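Local coordinates for protein imidazolonepropionase (Unidentified, PDB 2Q09) that hydrolyses the imidazolone ring of 4-imidazolone-5-propanoate to N-formimidoyl-L-glutamate, the third step of histidine degradation, at a metal centre in a TIM-barrel domain, at residues A[243-248]-A[292-297]; A[263-268]-A[288-293]. All coordinates share one frame; numbering follows the deposited sequence.

Contact 1: residues A[243-248]-A[292-297]; sequences MDQLSN and YFLKET. With DI6 (3-[(4S)-2,5-dioxoimidazolidin-4-yl]propanoic acid), chain C.
Q245 and L294 meet in a small, loose van der Waals contact at the mouth of the active site, where the loop after barrel strand 238-243 faces the end of helix 288-293, closed by a Schellman motif at K295. The methyl CD1 of L294 lies 3.8 Å from the amide nitrogen NE2 of Q245, and no hydrogen bond joins the two segments. With CG anti to the backbone N (chi1 -179°), Q245 runs extended from the loop and delivers its amide to the inhibitor DI6. There it makes a two-pronged grip: OE1 of Q245 accepts from N1 of DI6 at 2.9 Å, while NE2 of Q245 donates to O2 of DI6 at 2.9 Å in an almost straight bond (175°). The amide and the inhibitor ring are close to coplanar. Cut back to an alanine here, the side chain could no longer reach the inhibitor: N1 and O2 of DI6 would probably lose these mates, and CD1 of L294 would face a gap. The carboxylate of E296 approaches the carbonyl of Q245, with OE1 of E296 4.5 Å from O of Q245; this buried carbonyl has no partner in the model. The other oxygen, OE2 of E296, is held by N of T297 at 3.0 Å, met from above the carboxylate plane, and by the backbone N of K298. Donor and acceptor of Q245 thus match an N-H beside a C=O in the ligand, consistent with recognition of an imidazolone substrate by the same amide.

Contact 2: residues A[263-268]-A[288-293]; sequences VDHLEY and PTAFYF
E267 and F291 bury the most surface here, the glutamate reaching from the loop after strand 262-265 toward helix 288-293. Its chain leaves with CG anti to the carbonyl carbon (chi1 -84°) and bends at chi2, which brings OE2 of E267 to 3.8 Å from CD1 of F291. The same oxygen, OE2 of E267, is 4.1 Å from CB of F291, so the carboxylate touches the root of the aromatic side chain as well as its ring. Although the carboxylate and ring planes are only 13° apart, OE2 of E267 comes to the ring obliquely, and neither a stack nor a hydrogen bond forms. F291 also packs edge-to-face with F339 of helix 328-339. Strand 262-265 pairs in parallel with strand 283-286, which leads straight into helix 288-293; this is the TIM barrel of the amidohydrolases, with the metal and substrate sites at the C-terminal ends of the strands. Deeper in that opening, the methyl CB of A290 sits against CE1 of H265 at 3.9 Å, arriving at the edge of the imidazole and in its plane. H265 lies in the inhibitor pocket and also packs on Q245, on L287 and on the ring of H242, an iron ligand. A290 in turn touches D317, another iron ligand, while neighbouring D264 is hydrogen-bonded through OD1 to ND1 of H72, a second-shell bond that probably helps orient this third metal ligand.

Overall arrangement
The centres of contacts 1 and 2 lie about 5 Å apart, and both contacts draw on helix 288-293, sharing Y292 and F293. Along the chain, segment 243-248 comes first, then 263-268, and the two helix segments follow, overlapping. Their first segments extend from adjacent parallel strands, 238-243 and 262-265, and remain joined beyond them: probable hydrogen bonds link O of M243 to N of L266 and O of D244 to N of Y268, both 2.8 Å. Two neighbouring strand-end loops thus face one short helix across the barrel mouth, contact 2 on the side of the iron and contact 1 farther out, beside the inhibitor ring; together they probably wall part of the pocket next to the metal.

Contact 1: residues A[243-248]-A[292-297]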
HETATM    1  N   MSE A 243       5.325  -0.710 -12.485  1.00 35.18           N
HETATM    2  CA  MSE A 243       5.695  -0.161 -13.787  1.00 35.30           C
HETATM    3  C   MSE A 243       6.752   0.935 -13.845  1.00 33.45           C
HETATM    4  O   MSE A 243       6.898   1.746 -12.925  1.00 32.40           O
HETATM    5  CB  MSE A 243       4.444   0.364 -14.491  1.00 38.25           C
HETATM    6  CG  MSE A 243       4.061  -0.415 -15.734  1.00 43.56           C
HETATM    7 SE   MSE A 243       3.690  -2.246 -15.310  1.00 45.43          SE
HETATM    8  CE  MSE A 243       1.959  -1.993 -14.558  1.00 44.43           C
ATOM      9  N   ASP A 244       7.482   0.935 -14.957  1.00 32.82           N
ATOM     10  CA  ASP A 244       8.509   1.931 -15.236  1.00 33.46           C
ATOM     11  C   ASP A 244       9.479   2.253 -14.104  1.00 33.48           C
ATOM     12  O   ASP A 244       9.831   3.417 -13.899  1.00 33.40           O
ATOM     13  CB  ASP A 244       7.836   3.226 -15.704  1.00 32.97           C
ATOM     14  CG  ASP A 244       6.914   3.009 -16.893  1.00 34.30           C
ATOM     15  OD1 ASP A 244       7.351   2.371 -17.874  1.00 34.06           O
ATOM     16  OD2 ASP A 244       5.756   3.483 -16.853  1.00 33.12           O
ATOM     17  N   GLN A 245       9.912   1.233 -13.371  1.00 33.63           N
ATOM     18  CA  GLN A 245      10.856   1.458 -12.282  1.00 33.33           C
ATOM     19  C   GLN A 245      12.289   1.551 -12.815  1.00 34.14           C
ATOM     20  O   GLN A 245      13.065   2.401 -12.374  1.00 32.84           O
ATOM     21  CB  GLN A 245      10.756   0.335 -11.241  1.00 33.03           C
ATOM     22  CG  GLN A 245      11.696   0.497 -10.052  1.00 34.13           C
ATOM     23  CD  GLN A 245      11.633  -0.679  -9.086  1.00 34.72           C
ATOM     24  OE1 GLN A 245      11.278  -1.792  -9.471  1.00 31.88           O
ATOM     25  NE2 GLN A 245      11.994  -0.436  -7.830  1.00 34.65           N
ATOM     26  N   LEU A 246      12.633   0.674 -13.761  1.00 34.78           N
ATOM     27  CA  LEU A 246      13.977   0.659 -14.334  1.00 35.84           C
ATOM     28  C   LEU A 246      13.998   1.106 -15.799  1.00 36.76           C
ATOM     29  O   LEU A 246      15.019   1.586 -16.291  1.00 35.86           O
ATOM     30  CB  LEU A 246      14.592  -0.745 -14.210  1.00 36.99           C
ATOM     31  CG  LEU A 246      14.663  -1.367 -12.806  1.00 38.32           C
ATOM     32  CD1 LEU A 246      15.261  -2.761 -12.892  1.00 37.85           C
ATOM     33  CD2 LEU A 246      15.488  -0.484 -11.880  1.00 38.09           C
ATOM     34  N   SER A 247      12.875   0.931 -16.493  1.00 37.06           N
ATOM     35  CA  SER A 247      12.761   1.342 -17.889  1.00 38.08           C
ATOM     36  C   SER A 247      11.295   1.357 -18.292  1.00 38.30           C
ATOM     37  O   SER A 247      10.449   0.804 -17.597  1.00 37.87           O
ATOM     38  CB  SER A 247      13.543   0.395 -18.811  1.00 38.49           C
ATOM     39  OG  SER A 247      12.821  -0.788 -19.083  1.00 39.24           O
ATOM     40  N   ASN A 248      10.994   1.993 -19.418  1.00 38.16           N
ATOM     41  CA  ASN A 248       9.618   2.070 -19.892  1.00 38.94           C
ATOM     42  C   ASN A 248       9.380   1.084 -21.032  1.00 39.94           C
ATOM     43  O   ASN A 248      10.011   1.176 -22.085  1.00 39.51           O
ATOM     44  CB  ASN A 248       9.297   3.490 -20.372  1.00 39.31           C
ATOM     45  CG  ASN A 248       7.808   3.723 -20.536  1.00 38.94           C
ATOM     46  OD1 ASN A 248       7.109   2.911 -21.137  1.00 40.46           O
ATOM     47  ND2 ASN A 248       7.319   4.834 -20.004  1.00 38.37           N
ATOM     48  N   TYR A 292      15.134   5.883  -2.707  1.00 19.76           N
ATOM     49  CA  TYR A 292      16.205   6.234  -1.772  1.00 19.38           C
ATOM     50  C   TYR A 292      17.246   5.110  -1.624  1.00 19.88           C
ATOM     51  O   TYR A 292      18.445   5.293  -1.872  1.00 18.59           O
ATOM     52  CB  TYR A 292      15.600   6.537  -0.391  1.00 17.26           C
ATOM     53  CG  TYR A 292      16.515   6.236   0.777  1.00 17.87           C
ATOM     54  CD1 TYR A 292      17.532   7.125   1.147  1.00 18.12           C
ATOM     55  CD2 TYR A 292      16.384   5.045   1.493  1.00 18.19           C
ATOM     56  CE1 TYR A 292      18.399   6.829   2.208  1.00 19.71           C
ATOM     57  CE2 TYR A 292      17.245   4.734   2.548  1.00 16.64           C
ATOM     58  CZ  TYR A 292      18.246   5.623   2.900  1.00 18.93           C
ATOM     59  OH  TYR A 292      19.103   5.307   3.929  1.00 19.89           O
ATOM     60  N   PHE A 293      16.762   3.943  -1.208  1.00 20.30           N
ATOM     61  CA  PHE A 293      17.625   2.798  -0.957  1.00 20.43           C
ATOM     62  C   PHE A 293      18.402   2.302  -2.168  1.00 22.33           C
ATOM     63  O   PHE A 293      19.566   1.891  -2.042  1.00 22.33           O
ATOM     64  CB  PHE A 293      16.806   1.655  -0.355  1.00 22.13           C
ATOM     65  CG  PHE A 293      17.630   0.671   0.417  1.00 21.33           C
ATOM     66  CD1 PHE A 293      18.364   1.081   1.534  1.00 21.84           C
ATOM     67  CD2 PHE A 293      17.677  -0.665   0.034  1.00 21.97           C
ATOM     68  CE1 PHE A 293      19.143   0.174   2.246  1.00 22.99           C
ATOM     69  CE2 PHE A 293      18.450  -1.579   0.737  1.00 21.41           C
ATOM     70  CZ  PHE A 293      19.183  -1.158   1.853  1.00 21.74           C
ATOM     71  N   LEU A 294      17.772   2.348  -3.340  1.00 22.03           N
ATOM     72  CA  LEU A 294      18.434   1.905  -4.566  1.00 21.29           C
ATOM     73  C   LEU A 294      19.382   2.987  -5.089  1.00 23.75           C
ATOM     74  O   LEU A 294      20.106   2.771  -6.062  1.00 21.13           O
ATOM     75  CB  LEU A 294      17.395   1.558  -5.638  1.00 23.05           C
ATOM     76  CG  LEU A 294      16.687   0.210  -5.463  1.00 24.47           C
ATOM     77  CD1 LEU A 294      15.518   0.103  -6.443  1.00 26.42           C
ATOM     78  CD2 LEU A 294      17.681  -0.918  -5.701  1.00 27.29           C
ATOM     79  N   LYS A 295      19.373   4.151  -4.439  1.00 21.50           N
ATOM     80  CA  LYS A 295      20.231   5.269  -4.834  1.00 23.43           C
ATOM     81  C   LYS A 295      19.978   5.692  -6.280  1.00 25.39           C
ATOM     82  O   LYS A 295      20.890   6.068  -7.016  1.00 25.39           O
ATOM     83  CB  LYS A 295      21.698   4.881  -4.640  1.00 26.02           C
ATOM     84  CG  LYS A 295      22.026   4.484  -3.192  1.00 25.30           C
ATOM     85  CD  LYS A 295      23.455   3.978  -3.037  1.00 29.44           C
ATOM     86  CE  LYS A 295      23.662   2.640  -3.740  1.00 32.18           C
ATOM     87  NZ  LYS A 295      25.044   2.118  -3.544  1.00 36.85           N
ATOM     88  N   GLU A 296      18.711   5.648  -6.670  1.00 25.22           N
ATOM     89  CA  GLU A 296      18.291   6.008  -8.016  1.00 26.96           C
ATOM     90  C   GLU A 296      18.450   7.511  -8.231  1.00 26.54           C
ATOM     91  O   GLU A 296      18.475   8.283  -7.268  1.00 25.94           O
ATOM     92  CB  GLU A 296      16.827   5.593  -8.213  1.00 29.05           C
ATOM     93  CG  GLU A 296      16.238   5.949  -9.570  1.00 35.66           C
ATOM     94  CD  GLU A 296      16.951   5.266 -10.720  1.00 38.42           C
ATOM     95  OE1 GLU A 296      16.925   4.019 -10.781  1.00 40.25           O
ATOM     96  OE2 GLU A 296      17.533   5.982 -11.561  1.00 38.07           O
ATOM     97  N   THR A 297      18.568   7.927  -9.487  1.00 26.15           N
ATOM     98  CA  THR A 297      18.704   9.343  -9.788  1.00 28.71           C
ATOM     99  C   THR A 297      17.602   9.831 -10.721  1.00 28.10           C
ATOM    100  O   THR A 297      17.416  11.031 -10.886  1.00 28.62           O
ATOM    101  CB  THR A 297      20.086   9.659 -10.400  1.00 29.65           C
ATOM    102  OG1 THR A 297      20.332   8.781 -11.505  1.00 32.05           O
ATOM    103  CG2 THR A 297      21.186   9.466  -9.352  1.00 32.23           C
TER
HETATM  104  N1  DI6 C 600      10.702  -3.805  -7.499  1.00 36.27           N
HETATM  105  C2  DI6 C 600      11.317  -3.618  -6.311  1.00 35.80           C
HETATM  106  O2  DI6 C 600      12.007  -2.670  -5.981  1.00 34.50           O
HETATM  107  C3  DI6 C 600      10.953  -4.852  -5.448  1.00 35.08           C
HETATM  108  N4  DI6 C 600      10.111  -5.642  -6.373  1.00 35.79           N
HETATM  109  C5  DI6 C 600      10.017  -4.956  -7.530  1.00 36.84           C
HETATM  110  O5  DI6 C 600       9.373  -5.338  -8.496  1.00 36.98           O
HETATM  111  C6  DI6 C 600      12.205  -5.603  -5.018  1.00 33.45           C
HETATM  112  C7  DI6 C 600      11.894  -6.833  -4.162  1.00 34.18           C
HETATM  113  C8  DI6 C 600      13.124  -7.624  -3.694  1.00 33.76           C
HETATM  114  O9  DI6 C 600      12.965  -8.429  -2.755  1.00 33.75           O
HETATM  115  O10 DI6 C 600      14.242  -7.455  -4.246  1.00 34.71           O

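Contact 2: residues A[263-268]-A[288-293]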
ATOM      1  N   VAL A 263      -0.673   2.008 -10.871  1.00 25.32           N
ATOM      2  CA  VAL A 263       0.600   1.601 -11.460  1.00 26.24           C
ATOM      3  C   VAL A 263       1.594   2.147 -10.449  1.00 26.90           C
ATOM      4  O   VAL A 263       1.453   3.284  -9.995  1.00 25.75           O
ATOM      5  CB  VAL A 263       0.842   2.218 -12.860  1.00 27.02           C
ATOM      6  CG1 VAL A 263       0.009   1.475 -13.897  1.00 26.68           C
ATOM      7  CG2 VAL A 263       0.489   3.688 -12.862  1.00 24.33           C
ATOM      8  N   ASP A 264       2.594   1.348 -10.087  1.00 28.28           N
ATOM      9  CA  ASP A 264       3.539   1.767  -9.054  1.00 29.97           C
ATOM     10  C   ASP A 264       5.014   1.877  -9.452  1.00 30.25           C
ATOM     11  O   ASP A 264       5.515   1.080 -10.234  1.00 30.60           O
ATOM     12  CB  ASP A 264       3.397   0.826  -7.851  1.00 30.68           C
ATOM     13  CG  ASP A 264       1.937   0.571  -7.466  1.00 31.45           C
ATOM     14  OD1 ASP A 264       1.691   0.121  -6.331  1.00 30.98           O
ATOM     15  OD2 ASP A 264       1.028   0.798  -8.293  1.00 31.28           O
ATOM     16  N   HIS A 265       5.691   2.869  -8.861  1.00 30.99           N
ATOM     17  CA  HIS A 265       7.103   3.224  -9.091  1.00 30.28           C
ATOM     18  C   HIS A 265       7.131   4.377 -10.091  1.00 30.87           C
ATOM     19  O   HIS A 265       7.272   5.534  -9.698  1.00 29.99           O
ATOM     20  CB  HIS A 265       7.923   2.031  -9.589  1.00 29.60           C
ATOM     21  CG  HIS A 265       8.348   1.103  -8.493  1.00 30.79           C
ATOM     22  ND1 HIS A 265       9.168   1.507  -7.459  1.00 29.85           N
ATOM     23  CD2 HIS A 265       8.057  -0.198  -8.262  1.00 29.71           C
ATOM     24  CE1 HIS A 265       9.364   0.492  -6.636  1.00 29.02           C
ATOM     25  NE2 HIS A 265       8.701  -0.553  -7.098  1.00 29.60           N
ATOM     26  N   LEU A 266       7.015   4.064 -11.381  1.00 31.63           N
ATOM     27  CA  LEU A 266       6.937   5.090 -12.416  1.00 31.68           C
ATOM     28  C   LEU A 266       8.126   6.017 -12.669  1.00 32.54           C
ATOM     29  O   LEU A 266       7.951   7.064 -13.292  1.00 32.73           O
ATOM     30  CB  LEU A 266       5.697   5.952 -12.145  1.00 32.17           C
ATOM     31  CG  LEU A 266       4.293   5.334 -12.220  1.00 33.95           C
ATOM     32  CD1 LEU A 266       4.298   3.875 -11.804  1.00 36.61           C
ATOM     33  CD2 LEU A 266       3.361   6.135 -11.336  1.00 33.44           C
ATOM     34  N   GLU A 267       9.321   5.663 -12.206  1.00 31.90           N
ATOM     35  CA  GLU A 267      10.481   6.524 -12.441  1.00 32.71           C
ATOM     36  C   GLU A 267      10.593   6.927 -13.917  1.00 32.74           C
ATOM     37  O   GLU A 267      10.910   8.074 -14.233  1.00 31.56           O
ATOM     38  CB  GLU A 267      11.782   5.824 -12.024  1.00 33.11           C
ATOM     39  CG  GLU A 267      12.155   5.915 -10.540  1.00 35.60           C
ATOM     40  CD  GLU A 267      11.199   5.173  -9.640  1.00 36.80           C
ATOM     41  OE1 GLU A 267      10.523   4.248 -10.129  1.00 37.66           O
ATOM     42  OE2 GLU A 267      11.136   5.504  -8.437  1.00 39.01           O
ATOM     43  N   TYR A 268      10.325   5.977 -14.811  1.00 32.28           N
ATOM     44  CA  TYR A 268      10.423   6.214 -16.254  1.00 32.99           C
ATOM     45  C   TYR A 268       9.102   6.399 -17.000  1.00 32.73           C
ATOM     46  O   TYR A 268       9.027   6.153 -18.204  1.00 32.43           O
ATOM     47  CB  TYR A 268      11.205   5.066 -16.900  1.00 32.85           C
ATOM     48  CG  TYR A 268      12.668   5.036 -16.524  1.00 33.95           C
ATOM     49  CD1 TYR A 268      13.615   5.730 -17.276  1.00 34.48           C
ATOM     50  CD2 TYR A 268      13.105   4.351 -15.389  1.00 34.87           C
ATOM     51  CE1 TYR A 268      14.966   5.743 -16.906  1.00 34.35           C
ATOM     52  CE2 TYR A 268      14.444   4.358 -15.008  1.00 34.10           C
ATOM     53  CZ  TYR A 268      15.370   5.056 -15.772  1.00 35.48           C
ATOM     54  OH  TYR A 268      16.696   5.076 -15.398  1.00 35.15           O
ATOM     55  N   PRO A 288       8.921   6.318  -2.777  1.00 19.88           N
ATOM     56  CA  PRO A 288      10.147   7.066  -2.473  1.00 20.81           C
ATOM     57  C   PRO A 288      11.238   6.301  -1.730  1.00 22.51           C
ATOM     58  O   PRO A 288      12.424   6.551  -1.933  1.00 22.55           O
ATOM     59  CB  PRO A 288       9.630   8.260  -1.672  1.00 22.99           C
ATOM     60  CG  PRO A 288       8.472   7.664  -0.920  1.00 22.06           C
ATOM     61  CD  PRO A 288       7.783   6.845  -2.000  1.00 19.21           C
ATOM     62  N   THR A 289      10.842   5.376  -0.867  1.00 22.77           N
ATOM     63  CA  THR A 289      11.811   4.609  -0.090  1.00 24.32           C
ATOM     64  C   THR A 289      12.689   3.708  -0.952  1.00 23.71           C
ATOM     65  O   THR A 289      13.889   3.583  -0.701  1.00 23.14           O
ATOM     66  CB  THR A 289      11.106   3.772   0.992  1.00 26.95           C
ATOM     67  OG1 THR A 289      10.354   4.649   1.840  1.00 28.51           O
ATOM     68  CG2 THR A 289      12.126   3.030   1.843  1.00 29.78           C
ATOM     69  N   ALA A 290      12.094   3.086  -1.968  1.00 22.40           N
ATOM     70  CA  ALA A 290      12.849   2.221  -2.869  1.00 22.56           C
ATOM     71  C   ALA A 290      13.796   3.095  -3.699  1.00 22.15           C
ATOM     72  O   ALA A 290      14.912   2.689  -4.038  1.00 22.47           O
ATOM     73  CB  ALA A 290      11.893   1.450  -3.795  1.00 23.12           C
ATOM     74  N   PHE A 291      13.330   4.290  -4.032  1.00 21.11           N
ATOM     75  CA  PHE A 291      14.113   5.242  -4.813  1.00 20.69           C
ATOM     76  C   PHE A 291      15.356   5.620  -3.991  1.00 20.26           C
ATOM     77  O   PHE A 291      16.481   5.686  -4.511  1.00 20.35           O
ATOM     78  CB  PHE A 291      13.261   6.483  -5.081  1.00 20.95           C
ATOM     79  CG  PHE A 291      13.988   7.583  -5.796  1.00 21.12           C
ATOM     80  CD1 PHE A 291      14.104   7.571  -7.181  1.00 23.63           C
ATOM     81  CD2 PHE A 291      14.575   8.620  -5.082  1.00 21.39           C
ATOM     82  CE1 PHE A 291      14.795   8.572  -7.847  1.00 23.48           C
ATOM     83  CE2 PHE A 291      15.274   9.638  -5.742  1.00 24.46           C
ATOM     84  CZ  PHE A 291      15.383   9.609  -7.129  1.00 23.20           C
ATOM     85  N   TYR A 292      15.134   5.883  -2.707  1.00 19.76           N
ATOM     86  CA  TYR A 292      16.205   6.234  -1.772  1.00 19.38           C
ATOM     87  C   TYR A 292      17.246   5.110  -1.624  1.00 19.88           C
ATOM     88  O   TYR A 292      18.445   5.293  -1.872  1.00 18.59           O
ATOM     89  CB  TYR A 292      15.600   6.537  -0.391  1.00 17.26           C
ATOM     90  CG  TYR A 292      16.515   6.236   0.777  1.00 17.87           C
ATOM     91  CD1 TYR A 292      17.532   7.125   1.147  1.00 18.12           C
ATOM     92  CD2 TYR A 292      16.384   5.045   1.493  1.00 18.19           C
ATOM     93  CE1 TYR A 292      18.399   6.829   2.208  1.00 19.71           C
ATOM     94  CE2 TYR A 292      17.245   4.734   2.548  1.00 16.64           C
ATOM     95  CZ  TYR A 292      18.246   5.623   2.900  1.00 18.93           C
ATOM     96  OH  TYR A 292      19.103   5.307   3.929  1.00 19.89           O
ATOM     97  N   PHE A 293      16.762   3.943  -1.208  1.00 20.30           N
ATOM     98  CA  PHE A 293      17.625   2.798  -0.957  1.00 20.43           C
ATOM     99  C   PHE A 293      18.402   2.302  -2.168  1.00 22.33           C
ATOM    100  O   PHE A 293      19.566   1.891  -2.042  1.00 22.33           O
ATOM    101  CB  PHE A 293      16.806   1.655  -0.355  1.00 22.13           C
ATOM    102  CG  PHE A 293      17.630   0.671   0.417  1.00 21.33           C
ATOM    103  CD1 PHE A 293      18.364   1.081   1.534  1.00 21.84           C
ATOM    104  CD2 PHE A 293      17.677  -0.665   0.034  1.00 21.97           C
ATOM    105  CE1 PHE A 293      19.143   0.174   2.246  1.00 22.99           C
ATOM    106  CE2 PHE A 293      18.450  -1.579   0.737  1.00 21.41           C
ATOM    107  CZ  PHE A 293      19.183  -1.158   1.853  1.00 21.74           C
TER